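Local structure of putative glucoamylase (Bacteroides uniformis, 4GL3) at residues N289-K294 against G318-V323; L280-Y285 against W301-S306. The protein is a putative glucoamylase, probably a glycoside hydrolase that cleaves glucose-containing glycans. All coordinates share one frame; numbering follows the deposited sequence.

Contact 1 of 2, residues N289-K294 against G318-V323; sequences NPKGYK and GNDRGV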
ATOM      1  N   ASN A 289     -16.444 -20.548   4.616  1.00 46.15           N
ATOM      2  CA  ASN A 289     -16.546 -20.998   3.217  1.00 44.77           C
ATOM      3  C   ASN A 289     -17.993 -21.212   2.783  1.00 44.56           C
ATOM      4  O   ASN A 289     -18.367 -22.298   2.349  1.00 44.44           O
ATOM      5  CB  ASN A 289     -15.740 -22.284   3.011  1.00 46.01           C
ATOM      6  CG  ASN A 289     -15.542 -22.637   1.539  1.00 43.15           C
ATOM      7  OD1 ASN A 289     -15.697 -21.810   0.645  1.00 41.62           O
ATOM      8  ND2 ASN A 289     -15.176 -23.871   1.295  1.00 41.41           N
ATOM      9  N   PRO A 290     -18.827 -20.181   2.918  1.00 47.88           N
ATOM     10  CA  PRO A 290     -20.251 -20.420   2.650  1.00 49.69           C
ATOM     11  C   PRO A 290     -20.551 -20.812   1.201  1.00 50.76           C
ATOM     12  O   PRO A 290     -21.531 -21.489   0.977  1.00 52.70           O
ATOM     13  CB  PRO A 290     -20.921 -19.092   2.999  1.00 51.67           C
ATOM     14  CG  PRO A 290     -19.835 -18.067   2.972  1.00 47.99           C
ATOM     15  CD  PRO A 290     -18.533 -18.780   3.256  1.00 45.18           C
ATOM     16  N   LYS A 291     -19.727 -20.417   0.229  1.00 47.01           N
ATOM     17  CA  LYS A 291     -19.979 -20.794  -1.177  1.00 48.73           C
ATOM     18  C   LYS A 291     -19.401 -22.159  -1.556  1.00 54.15           C
ATOM     19  O   LYS A 291     -19.619 -22.647  -2.675  1.00 59.51           O
ATOM     20  CB  LYS A 291     -19.458 -19.720  -2.118  1.00 49.26           C
ATOM     21  CG  LYS A 291     -20.225 -18.413  -1.959  1.00 49.31           C
ATOM     22  CD  LYS A 291     -19.769 -17.327  -2.915  1.00 51.07           C
ATOM     23  CE  LYS A 291     -20.264 -17.575  -4.325  1.00 54.93           C
ATOM     24  NZ  LYS A 291     -19.855 -16.450  -5.207  1.00 50.27           N
ATOM     25  N   GLY A 292     -18.676 -22.775  -0.622  1.00 51.21           N
ATOM     26  CA  GLY A 292     -18.136 -24.120  -0.793  1.00 44.94           C
ATOM     27  C   GLY A 292     -16.985 -24.231  -1.784  1.00 44.79           C
ATOM     28  O   GLY A 292     -16.872 -25.222  -2.469  1.00 46.80           O
ATOM     29  N   TYR A 293     -16.129 -23.219  -1.892  1.00 44.41           N
ATOM     30  CA  TYR A 293     -14.993 -23.321  -2.798  1.00 43.01           C
ATOM     31  C   TYR A 293     -13.987 -24.363  -2.323  1.00 51.20           C
ATOM     32  O   TYR A 293     -13.927 -24.665  -1.134  1.00 47.51           O
ATOM     33  CB  TYR A 293     -14.330 -21.983  -2.944  1.00 43.10           C
ATOM     34  CG  TYR A 293     -15.156 -21.013  -3.756  1.00 42.68           C
ATOM     35  CD1 TYR A 293     -15.462 -21.280  -5.087  1.00 45.06           C
ATOM     36  CD2 TYR A 293     -15.638 -19.848  -3.199  1.00 41.39           C
ATOM     37  CE1 TYR A 293     -16.216 -20.400  -5.842  1.00 43.73           C
ATOM     38  CE2 TYR A 293     -16.376 -18.955  -3.953  1.00 45.18           C
ATOM     39  CZ  TYR A 293     -16.671 -19.248  -5.270  1.00 45.85           C
ATOM     40  OH  TYR A 293     -17.375 -18.361  -6.033  1.00 41.20           O
ATOM     41  N   LYS A 294     -13.212 -24.925  -3.253  1.00 50.97           N
ATOM     42  CA  LYS A 294     -12.187 -25.909  -2.899  1.00 47.50           C
ATOM     43  C   LYS A 294     -10.999 -25.281  -2.140  1.00 48.29           C
ATOM     44  O   LYS A 294     -10.465 -24.241  -2.545  1.00 45.60           O
ATOM     45  CB  LYS A 294     -11.692 -26.619  -4.160  1.00 51.81           C
ATOM     46  CG  LYS A 294     -10.659 -27.702  -3.910  1.00 57.35           C
ATOM     47  CD  LYS A 294     -10.579 -28.644  -5.097  1.00 65.17           C
ATOM     48  CE  LYS A 294      -9.260 -29.404  -5.103  1.00 75.71           C
ATOM     49  NZ  LYS A 294      -9.393 -30.692  -5.836  1.00 89.33           N
ATOM     50  N   GLY A 318     -17.889 -10.046   0.508  1.00 39.78           N
ATOM     51  CA  GLY A 318     -19.084  -9.673  -0.280  1.00 43.57           C
ATOM     52  C   GLY A 318     -18.916  -9.761  -1.798  1.00 46.01           C
ATOM     53  O   GLY A 318     -19.809  -9.368  -2.534  1.00 37.80           O
ATOM     54  N   ASN A 319     -17.771 -10.279  -2.257  1.00 41.24           N
ATOM     55  CA  ASN A 319     -17.465 -10.473  -3.675  1.00 36.92           C
ATOM     56  C   ASN A 319     -16.432 -11.600  -3.780  1.00 37.26           C
ATOM     57  O   ASN A 319     -15.235 -11.377  -4.091  1.00 34.30           O
ATOM     58  CB  ASN A 319     -16.913  -9.195  -4.285  1.00 34.25           C
ATOM     59  CG  ASN A 319     -16.549  -9.346  -5.756  1.00 33.72           C
ATOM     60  OD1 ASN A 319     -17.158 -10.117  -6.471  1.00 33.18           O
ATOM     61  ND2 ASN A 319     -15.541  -8.607  -6.200  1.00 31.00           N
ATOM     62  N   ASP A 320     -16.906 -12.795  -3.474  1.00 33.95           N
ATOM     63  CA  ASP A 320     -16.079 -13.975  -3.365  1.00 37.58           C
ATOM     64  C   ASP A 320     -16.289 -14.785  -4.631  1.00 39.64           C
ATOM     65  O   ASP A 320     -17.373 -15.289  -4.845  1.00 43.34           O
ATOM     66  CB  ASP A 320     -16.501 -14.770  -2.145  1.00 36.86           C
ATOM     67  CG  ASP A 320     -15.698 -16.056  -1.959  1.00 39.92           C
ATOM     68  OD1 ASP A 320     -14.591 -16.209  -2.522  1.00 37.96           O
ATOM     69  OD2 ASP A 320     -16.198 -16.926  -1.227  1.00 40.13           O
ATOM     70  N   ARG A 321     -15.236 -14.900  -5.443  1.00 39.89           N
ATOM     71  CA  ARG A 321     -15.293 -15.536  -6.762  0.50 37.57           C
ATOM     72  C   ARG A 321     -14.435 -16.793  -6.836  1.00 38.67           C
ATOM     73  O   ARG A 321     -14.159 -17.299  -7.927  1.00 39.53           O
ATOM     74  CB  ARG A 321     -14.812 -14.545  -7.825  0.50 36.06           C
ATOM     75  CG  ARG A 321     -15.330 -13.126  -7.632  0.50 36.12           C
ATOM     76  CD  ARG A 321     -15.386 -12.330  -8.917  0.50 32.38           C
ATOM     77  NE  ARG A 321     -16.367 -11.263  -8.788  0.50 33.95           N
ATOM     78  CZ  ARG A 321     -16.756 -10.470  -9.775  0.50 34.09           C
ATOM     79  NH1 ARG A 321     -16.260 -10.624 -10.988  0.50 35.41           N
ATOM     80  NH2 ARG A 321     -17.619  -9.504  -9.536  0.50 32.86           N
ATOM     81  N   GLY A 322     -13.980 -17.278  -5.677  1.00 38.67           N
ATOM     82  CA  GLY A 322     -13.160 -18.517  -5.582  1.00 39.36           C
ATOM     83  C   GLY A 322     -11.649 -18.290  -5.631  1.00 36.81           C
ATOM     84  O   GLY A 322     -10.891 -19.255  -5.666  1.00 38.49           O
ATOM     85  N   VAL A 323     -11.236 -17.018  -5.630  1.00 33.26           N
ATOM     86  CA  VAL A 323      -9.851 -16.576  -5.810  1.00 31.43           C
ATOM     87  C   VAL A 323      -9.281 -16.194  -4.430  1.00 32.47           C
ATOM     88  O   VAL A 323      -9.828 -15.345  -3.733  1.00 32.87           O
ATOM     89  CB  VAL A 323      -9.775 -15.364  -6.784  1.00 33.67           C
ATOM     90  CG1 VAL A 323      -8.341 -14.820  -6.924  1.00 30.08           C
ATOM     91  CG2 VAL A 323     -10.382 -15.736  -8.155  1.00 32.00           C
TER
HETATM   92  O   HOH W   1     -16.923 -19.375   0.190  1.00 37.37           O
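The ring of Tyr293 lies flat on the backbone of Gly322, and this CH-pi contact joins two loops of a putative glucoamylase of the six-hairpin clan, probably built as in related alpha/alpha-barrel glycosidases: the type I turn Asn289-Gly292 and its continuation, just past helix 271-288, and the loop leading to helix 326-331. Gly322 CA stands 3.4 Å from the Tyr293 ring centroid and only 2° off the normal, so it is centred over the face. A side chain on Gly322 would run into CE1 of the ring, and the positive phi there also suits glycine. At the ring edge, in plane, Asp320 OD2 comes to 3.4 Å from Tyr293 CE2, with carboxylate and ring 70° apart. Asp320 is buried: outside the two loops Tyr296 OH bonds its OD1 and Tyr285 OH its OD2. A water also donates to OD2 and to Asn289 OD1 while accepting from Lys291 N. An alanine in place of Tyr293 would probably uncover Gly322 and open a gap beside the Asp320 carboxylate. The turn is braced from within: Asn289 ND2 donates to Tyr293 O at 2.8 Å, and Asn289 OD1 accepts from Tyr293 N. Packing is looser on the solvent side, where Lys291 is exposed and Arg321, also exposed, points its CB away from the turn. The Lys291 chain, bent at chi3, brings its ammonium to the backbone, where Lys291 NZ meets Asp320 O at 2.8 Å with a C=O...N angle of 177°.

Contact 2 of 2, residues L280-Y285 against W301-S306; sequences LINRAY and WGLTAS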
ATOM      1  N   LEU A 280      -9.185 -10.820  10.971  1.00 31.41           N
ATOM      2  CA  LEU A 280      -9.722 -12.080  11.553  1.00 32.61           C
ATOM      3  C   LEU A 280     -11.091 -12.395  10.980  1.00 32.39           C
ATOM      4  O   LEU A 280     -11.434 -13.534  10.772  1.00 36.57           O
ATOM      5  CB  LEU A 280      -9.764 -12.007  13.084  1.00 33.77           C
ATOM      6  CG  LEU A 280      -8.378 -12.034  13.751  1.00 35.60           C
ATOM      7  CD1 LEU A 280      -8.484 -12.177  15.262  1.00 36.18           C
ATOM      8  CD2 LEU A 280      -7.550 -13.184  13.187  1.00 33.64           C
ATOM      9  N   ILE A 281     -11.869 -11.365  10.688  1.00 33.77           N
ATOM     10  CA  ILE A 281     -13.143 -11.540   9.990  1.00 33.35           C
ATOM     11  C   ILE A 281     -12.960 -12.109   8.558  1.00 30.67           C
ATOM     12  O   ILE A 281     -13.679 -13.019   8.159  1.00 33.50           O
ATOM     13  CB  ILE A 281     -13.933 -10.221   9.993  1.00 32.28           C
ATOM     14  CG1 ILE A 281     -14.441  -9.930  11.422  1.00 33.97           C
ATOM     15  CG2 ILE A 281     -15.074 -10.262   8.972  1.00 31.79           C
ATOM     16  CD1 ILE A 281     -14.841  -8.452  11.624  1.00 33.21           C
ATOM     17  N   ASN A 282     -12.003 -11.570   7.806  1.00 31.09           N
ATOM     18  CA  ASN A 282     -11.679 -12.057   6.449  1.00 33.02           C
ATOM     19  C   ASN A 282     -11.283 -13.544   6.506  1.00 36.19           C
ATOM     20  O   ASN A 282     -11.807 -14.405   5.769  1.00 37.68           O
ATOM     21  CB  ASN A 282     -10.576 -11.141   5.878  1.00 30.62           C
ATOM     22  CG  ASN A 282     -10.377 -11.287   4.391  1.00 36.64           C
ATOM     23  OD1 ASN A 282      -9.725 -12.243   3.944  1.00 37.16           O
ATOM     24  ND2 ASN A 282     -10.894 -10.311   3.601  1.00 31.13           N
ATOM     25  N   ARG A 283     -10.422 -13.866   7.469  1.00 38.12           N
ATOM     26  CA  ARG A 283     -10.068 -15.250   7.724  1.00 37.27           C
ATOM     27  C   ARG A 283     -11.259 -16.104   8.131  1.00 39.44           C
ATOM     28  O   ARG A 283     -11.410 -17.221   7.636  1.00 39.05           O
ATOM     29  CB  ARG A 283      -8.966 -15.344   8.786  1.00 36.90           C
ATOM     30  CG  ARG A 283      -8.610 -16.762   9.167  1.00 35.81           C
ATOM     31  CD  ARG A 283      -7.527 -16.790  10.240  1.00 39.43           C
ATOM     32  NE  ARG A 283      -7.195 -18.137  10.702  1.00 38.24           N
ATOM     33  CZ  ARG A 283      -7.814 -18.754  11.706  1.00 40.68           C
ATOM     34  NH1 ARG A 283      -8.807 -18.161  12.344  1.00 40.35           N
ATOM     35  NH2 ARG A 283      -7.442 -19.959  12.085  1.00 42.20           N
ATOM     36  N   ALA A 284     -12.091 -15.617   9.057  1.00 40.47           N
ATOM     37  CA  ALA A 284     -13.257 -16.390   9.513  1.00 36.29           C
ATOM     38  C   ALA A 284     -14.208 -16.655   8.346  1.00 37.54           C
ATOM     39  O   ALA A 284     -14.776 -17.753   8.247  1.00 39.38           O
ATOM     40  CB  ALA A 284     -14.007 -15.713  10.686  1.00 33.90           C
ATOM     41  N   TYR A 285     -14.377 -15.665   7.460  1.00 37.94           N
ATOM     42  CA  TYR A 285     -15.205 -15.870   6.278  1.00 37.31           C
ATOM     43  C   TYR A 285     -14.663 -17.069   5.474  1.00 40.21           C
ATOM     44  O   TYR A 285     -15.431 -17.954   5.052  1.00 40.59           O
ATOM     45  CB  TYR A 285     -15.322 -14.623   5.389  1.00 36.49           C
ATOM     46  CG  TYR A 285     -16.023 -14.929   4.084  1.00 37.27           C
ATOM     47  CD1 TYR A 285     -17.395 -14.897   3.991  1.00 41.13           C
ATOM     48  CD2 TYR A 285     -15.309 -15.344   2.985  1.00 39.68           C
ATOM     49  CE1 TYR A 285     -18.049 -15.197   2.806  1.00 44.12           C
ATOM     50  CE2 TYR A 285     -15.940 -15.681   1.810  1.00 42.21           C
ATOM     51  CZ  TYR A 285     -17.309 -15.597   1.720  1.00 43.24           C
ATOM     52  OH  TYR A 285     -17.932 -15.950   0.554  1.00 36.99           O
ATOM     53  N   TRP A 301      -6.498 -18.805   3.265  1.00 39.15           N
ATOM     54  CA  TRP A 301      -7.416 -17.686   3.471  1.00 36.30           C
ATOM     55  C   TRP A 301      -6.793 -16.412   2.964  1.00 34.61           C
ATOM     56  O   TRP A 301      -5.572 -16.344   2.773  1.00 32.92           O
ATOM     57  CB  TRP A 301      -7.759 -17.509   4.954  1.00 34.93           C
ATOM     58  CG  TRP A 301      -6.603 -17.179   5.866  1.00 34.40           C
ATOM     59  CD1 TRP A 301      -5.736 -18.065   6.437  1.00 35.93           C
ATOM     60  CD2 TRP A 301      -6.201 -15.872   6.343  1.00 32.36           C
ATOM     61  NE1 TRP A 301      -4.820 -17.398   7.228  1.00 34.16           N
ATOM     62  CE2 TRP A 301      -5.079 -16.057   7.182  1.00 32.92           C
ATOM     63  CE3 TRP A 301      -6.664 -14.575   6.125  1.00 33.52           C
ATOM     64  CZ2 TRP A 301      -4.441 -15.004   7.814  1.00 32.85           C
ATOM     65  CZ3 TRP A 301      -6.022 -13.534   6.736  1.00 32.20           C
ATOM     66  CH2 TRP A 301      -4.921 -13.751   7.572  1.00 31.86           C
ATOM     67  N   GLY A 302      -7.652 -15.412   2.753  1.00 34.08           N
ATOM     68  CA  GLY A 302      -7.236 -14.063   2.410  1.00 32.10           C
ATOM     69  C   GLY A 302      -7.867 -13.633   1.104  1.00 34.91           C
ATOM     70  O   GLY A 302      -7.436 -14.063   0.028  1.00 30.73           O
ATOM     71  N   LEU A 303      -8.879 -12.767   1.204  1.00 32.91           N
ATOM     72  CA  LEU A 303      -9.568 -12.190   0.040  1.00 29.97           C
ATOM     73  C   LEU A 303      -9.293 -10.680  -0.099  1.00 27.87           C
ATOM     74  O   LEU A 303      -9.518  -9.886   0.831  1.00 30.81           O
ATOM     75  CB  LEU A 303     -11.080 -12.431   0.163  1.00 32.53           C
ATOM     76  CG  LEU A 303     -11.562 -13.881   0.273  1.00 37.08           C
ATOM     77  CD1 LEU A 303     -13.065 -13.915   0.546  1.00 34.88           C
ATOM     78  CD2 LEU A 303     -11.188 -14.677  -0.972  1.00 35.79           C
ATOM     79  N   THR A 304      -8.790 -10.300  -1.274  1.00 26.11           N
ATOM     80  CA  THR A 304      -8.538  -8.916  -1.622  1.00 26.07           C
ATOM     81  C   THR A 304      -8.547  -8.750  -3.164  1.00 26.39           C
ATOM     82  O   THR A 304      -8.638  -9.733  -3.916  1.00 27.99           O
ATOM     83  CB  THR A 304      -7.213  -8.461  -1.020  1.00 26.29           C
ATOM     84  OG1 THR A 304      -7.123  -7.043  -1.069  1.00 30.18           O
ATOM     85  CG2 THR A 304      -5.981  -9.082  -1.755  1.00 24.81           C
ATOM     86  N   ALA A 305      -8.454  -7.504  -3.616  1.00 25.23           N
ATOM     87  CA  ALA A 305      -8.381  -7.185  -5.048  1.00 27.27           C
ATOM     88  C   ALA A 305      -7.148  -7.809  -5.693  1.00 26.57           C
ATOM     89  O   ALA A 305      -6.019  -7.666  -5.179  1.00 29.49           O
ATOM     90  CB  ALA A 305      -8.390  -5.651  -5.297  1.00 22.38           C
ATOM     91  N   SER A 306      -7.355  -8.442  -6.839  1.00 28.06           N
ATOM     92  CA  SER A 306      -6.253  -9.039  -7.574  1.00 31.07           C
ATOM     93  C   SER A 306      -6.709  -9.557  -8.931  1.00 33.80           C
ATOM     94  O   SER A 306      -7.908  -9.553  -9.230  1.00 29.24           O
ATOM     95  CB  SER A 306      -5.708 -10.215  -6.748  1.00 29.80           C
ATOM     96  OG  SER A 306      -6.612 -11.297  -6.720  1.00 29.74           O
TER
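Two hydrogen bonds pair the side-chain amide of Asn282 with both backbone polar groups of Leu303. Leu303 N donates to Asn282 OD1 at 2.9 Å, almost straight (N-H...O 172°) and in the carbonyl plane on a lone pair. In return Asn282 ND2 donates to Leu303 O at 3.1 Å, less straight at 150°, the acceptor tilted out of the amide plane. With CG anti to its backbone N (chi1 -166°), Asn282 carries its amide off helix 271-288 to the extended chain that runs into strand 305-306. The helix thus receives this chain along one side, in a six-hairpin clan protein that is probably an alpha/alpha-barrel, and the buried amide bonds Leu303 much as a strand partner would, though the Leu303 backbone also bonds Leu249. The aliphatic part of Arg283 lies over one face of the Trp301 indole: Arg283 CB is 3.6 Å from Trp301 CE3, and CG stands 3.9 Å from the five-membered ring centroid. The Arg283 guanidinium, nearly perpendicular to the indole, has a cation-pi partner in Tyr339, whose backbone O accepts from Trp301 NE1. Leu303 CD1 touches Tyr285 CE2 at 3.6 Å, the two side chains crossing at about a right angle.

Helix 271-288, which carries residues 280-285 of contact 2, ends where the turn of contact 1 begins, and the centres of the two contacts are about 10 Å apart. Along the chain their segments alternate, 280-285, 289-294, 301-306 and 318-323. The polar join is Tyr285 OH to Asp320 OD2, 2.7 Å and probably a hydrogen bond, linking a helix residue of contact 2 to the carboxylate of contact 1. Pro290 CG also packs 3.4 Å from Tyr285 CE1. Contact 1 is the more peripheral: its centre lies about 25 Å from the centre of the chain, that of contact 2 about 17 Å. A bound di(hydroxyethyl)ether lies about 12 Å from the Arg321 side chain.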